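PDB 5F7U: cycloalternan-forming enzyme from Listeria monocytogenes serovar 1/2a, which belongs to glycoside hydrolase family 31 and binds glycans in several pockets of a multidomain chain built around a TIM barrel. Local coordinates for residues Y285-P289 with R586-S590. The protein carries 1 engineered substitution. Sequence-based numbering, arbitrary orientation.
With GLC (alpha-D-glucopyranose), chain F; GLC (alpha-D-glucopyranose), chain B.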
loop_
_atom_site.group_PDB
_atom_site.type_symbol
_atom_site.label_atom_id
_atom_site.label_comp_id
_atom_site.label_asym_id
_atom_site.label_seq_id
_atom_site.Cartn_x
_atom_site.Cartn_y
_atom_site.Cartn_z
ATOM N N TYR A 285 5.511 -8.925 -6.771
ATOM C CA TYR A 285 4.524 -9.026 -7.838
ATOM C C TYR A 285 4.208 -7.667 -8.436
ATOM O O TYR A 285 3.642 -7.585 -9.520
ATOM C CB TYR A 285 3.202 -9.530 -7.268
ATOM C CG TYR A 285 3.261 -10.763 -6.399
ATOM C CD1 TYR A 285 3.217 -12.043 -6.971
ATOM C CD2 TYR A 285 3.287 -10.642 -4.986
ATOM C CE1 TYR A 285 3.216 -13.182 -6.175
ATOM C CE2 TYR A 285 3.291 -11.779 -4.185
ATOM C CZ TYR A 285 3.265 -13.030 -4.790
ATOM O OH TYR A 285 3.259 -14.121 -3.995
ATOM N N LEU A 286 4.519 -6.600 -7.703
ATOM C CA LEU A 286 4.006 -5.271 -8.050
ATOM C C LEU A 286 5.168 -4.297 -7.890
ATOM O O LEU A 286 5.524 -3.919 -6.780
ATOM C CB LEU A 286 2.807 -4.923 -7.137
ATOM C CG LEU A 286 1.820 -3.846 -7.623
ATOM C CD1 LEU A 286 0.689 -3.761 -6.595
ATOM C CD2 LEU A 286 2.493 -2.496 -7.793
ATOM N N ALA A 287 5.769 -3.938 -9.024
ATOM C CA ALA A 287 7.028 -3.171 -9.048
ATOM C C ALA A 287 6.778 -1.879 -9.780
ATOM O O ALA A 287 6.257 -1.888 -10.895
ATOM C CB ALA A 287 8.113 -3.965 -9.765
ATOM N N VAL A 288 7.174 -0.770 -9.166
ATOM C CA VAL A 288 6.840 0.565 -9.704
ATOM C C VAL A 288 8.116 1.395 -9.662
ATOM O O VAL A 288 8.741 1.466 -8.620
ATOM C CB VAL A 288 5.760 1.252 -8.825
ATOM C CG1 VAL A 288 5.484 2.659 -9.345
ATOM C CG2 VAL A 288 4.469 0.406 -8.764
ATOM N N PRO A 289 8.513 2.026 -10.783
ATOM C CA PRO A 289 9.769 2.802 -10.775
ATOM C C PRO A 289 9.553 4.237 -10.250
ATOM O O PRO A 289 9.808 5.207 -10.951
ATOM C CB PRO A 289 10.178 2.790 -12.264
ATOM C CG PRO A 289 8.836 2.809 -12.980
ATOM C CD PRO A 289 7.896 1.982 -12.126
ATOM N N ARG A 586 -3.022 -9.157 -7.752
ATOM C CA ARG A 586 -1.735 -9.085 -7.036
ATOM C C ARG A 586 -0.603 -8.402 -7.777
ATOM O O ARG A 586 0.325 -7.903 -7.133
ATOM C CB ARG A 586 -1.276 -10.454 -6.541
ATOM C CG ARG A 586 -0.935 -11.416 -7.641
ATOM C CD ARG A 586 -0.365 -12.710 -7.083
ATOM N NE ARG A 586 0.246 -13.405 -8.205
ATOM C CZ ARG A 586 0.479 -14.713 -8.265
ATOM N NH1 ARG A 586 0.149 -15.523 -7.242
ATOM N NH2 ARG A 586 1.064 -15.201 -9.352
ATOM N N SER A 587 -0.684 -8.356 -9.113
ATOM C CA SER A 587 0.463 -7.938 -9.917
ATOM C C SER A 587 0.208 -6.662 -10.675
ATOM O O SER A 587 -0.913 -6.422 -11.119
ATOM C CB SER A 587 0.829 -9.020 -10.934
ATOM O OG SER A 587 2.060 -8.671 -11.573
ATOM N N GLY A 588 1.257 -5.859 -10.863
ATOM C CA GLY A 588 1.115 -4.686 -11.728
ATOM C C GLY A 588 2.302 -3.749 -11.672
ATOM O O GLY A 588 3.308 -4.034 -11.024
ATOM N N THR A 589 2.182 -2.639 -12.396
ATOM C CA THR A 589 3.225 -1.614 -12.369
ATOM C C THR A 589 2.563 -0.238 -12.213
ATOM O O THR A 589 1.423 -0.160 -11.752
ATOM C CB THR A 589 4.192 -1.756 -13.577
ATOM O OG1 THR A 589 5.323 -0.896 -13.374
ATOM C CG2 THR A 589 3.480 -1.444 -14.878
ATOM N N SER A 590 3.271 0.845 -12.544
ATOM C CA SER A 590 2.661 2.184 -12.486
ATOM C C SER A 590 1.321 2.206 -13.226
ATOM O O SER A 590 1.200 1.673 -14.339
ATOM C CB SER A 590 3.585 3.222 -13.115
ATOM O OG SER A 590 3.762 2.948 -14.484
HETATM C C1 GLC F . 1.742 -21.569 -7.008
HETATM C C2 GLC F . 1.407 -20.390 -7.929
HETATM C C3 GLC F . 0.625 -19.297 -7.188
HETATM C C4 GLC F . -0.669 -19.862 -6.588
HETATM C C5 GLC F . -0.276 -21.060 -5.693
HETATM C C6 GLC F . -1.468 -21.797 -5.099
HETATM O O1 GLC F . 2.746 -21.187 -6.057
HETATM O O2 GLC F . 2.621 -19.841 -8.444
HETATM O O3 GLC F . 0.366 -18.215 -8.080
HETATM O O4 GLC F . -1.358 -18.884 -5.773
HETATM O O5 GLC F . 0.566 -22.049 -6.327
HETATM O O6 GLC F . -1.473 -21.400 -3.730
HETATM C C1 GLC B . -2.448 -18.168 -6.404
HETATM C C2 GLC B . -2.970 -17.065 -5.458
HETATM C C3 GLC B . -3.720 -17.625 -4.233
HETATM C C4 GLC B . -4.816 -18.606 -4.680
HETATM C C5 GLC B . -4.299 -19.581 -5.748
HETATM C C6 GLC B . -5.385 -20.466 -6.339
HETATM O O2 GLC B . -1.922 -16.144 -5.139
HETATM O O3 GLC B . -4.329 -16.573 -3.463
HETATM O O4 GLC B . -5.302 -19.351 -3.547
HETATM O O5 GLC B . -3.591 -18.938 -6.828
HETATM O O6 GLC B . -4.704 -21.430 -7.166
#
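Arg586 crosses one face of the Tyr285 ring on its way to two bound glucose units. CG lies between the backbone N and the carbonyl carbon (chi1 66°), and from there the chain runs extended to NE, which brings CD and NE over the ring. Arg586 CD makes a CH-pi contact 4.0 Å from the centroid of the Tyr285 ring, and Arg586 NE lies 3.5 Å from Tyr285 CD1 while pairing with Glu540 in a salt bridge. The guanidinium, its plane 28° from that of the ring, carries CE1 of Tyr285 over one face. Its edge meets sugar: Arg586 CZ lies 3.5 Å from O3 of GLC chain F, to which NH1 donates at 2.8 Å and NH2 weakly; NH1 also bonds weakly to O2 of GLC chain B. Gln278 and the backbone N of Asp602 bind Tyr285 OH, fixing the far end of the ring.

Farther along, past Tyr285, the backbones run side by side in a single parallel bridge, Leu286 with Gly588. Tyr285 O takes two donors, Gly588 N at 3.2 Å and, in the carbonyl plane, Ser587 OG at 2.8 Å; Ala287 N returns a bond to Gly588 O. Thr589 OG1 reaches Ala287 O, also at 2.8 Å. The galactose mutarotase-like domain thus lays the lead-in to strand 287-293 beside the loop after barrel strand 584-585, at the glycan pocket of a family 31 TIM barrel.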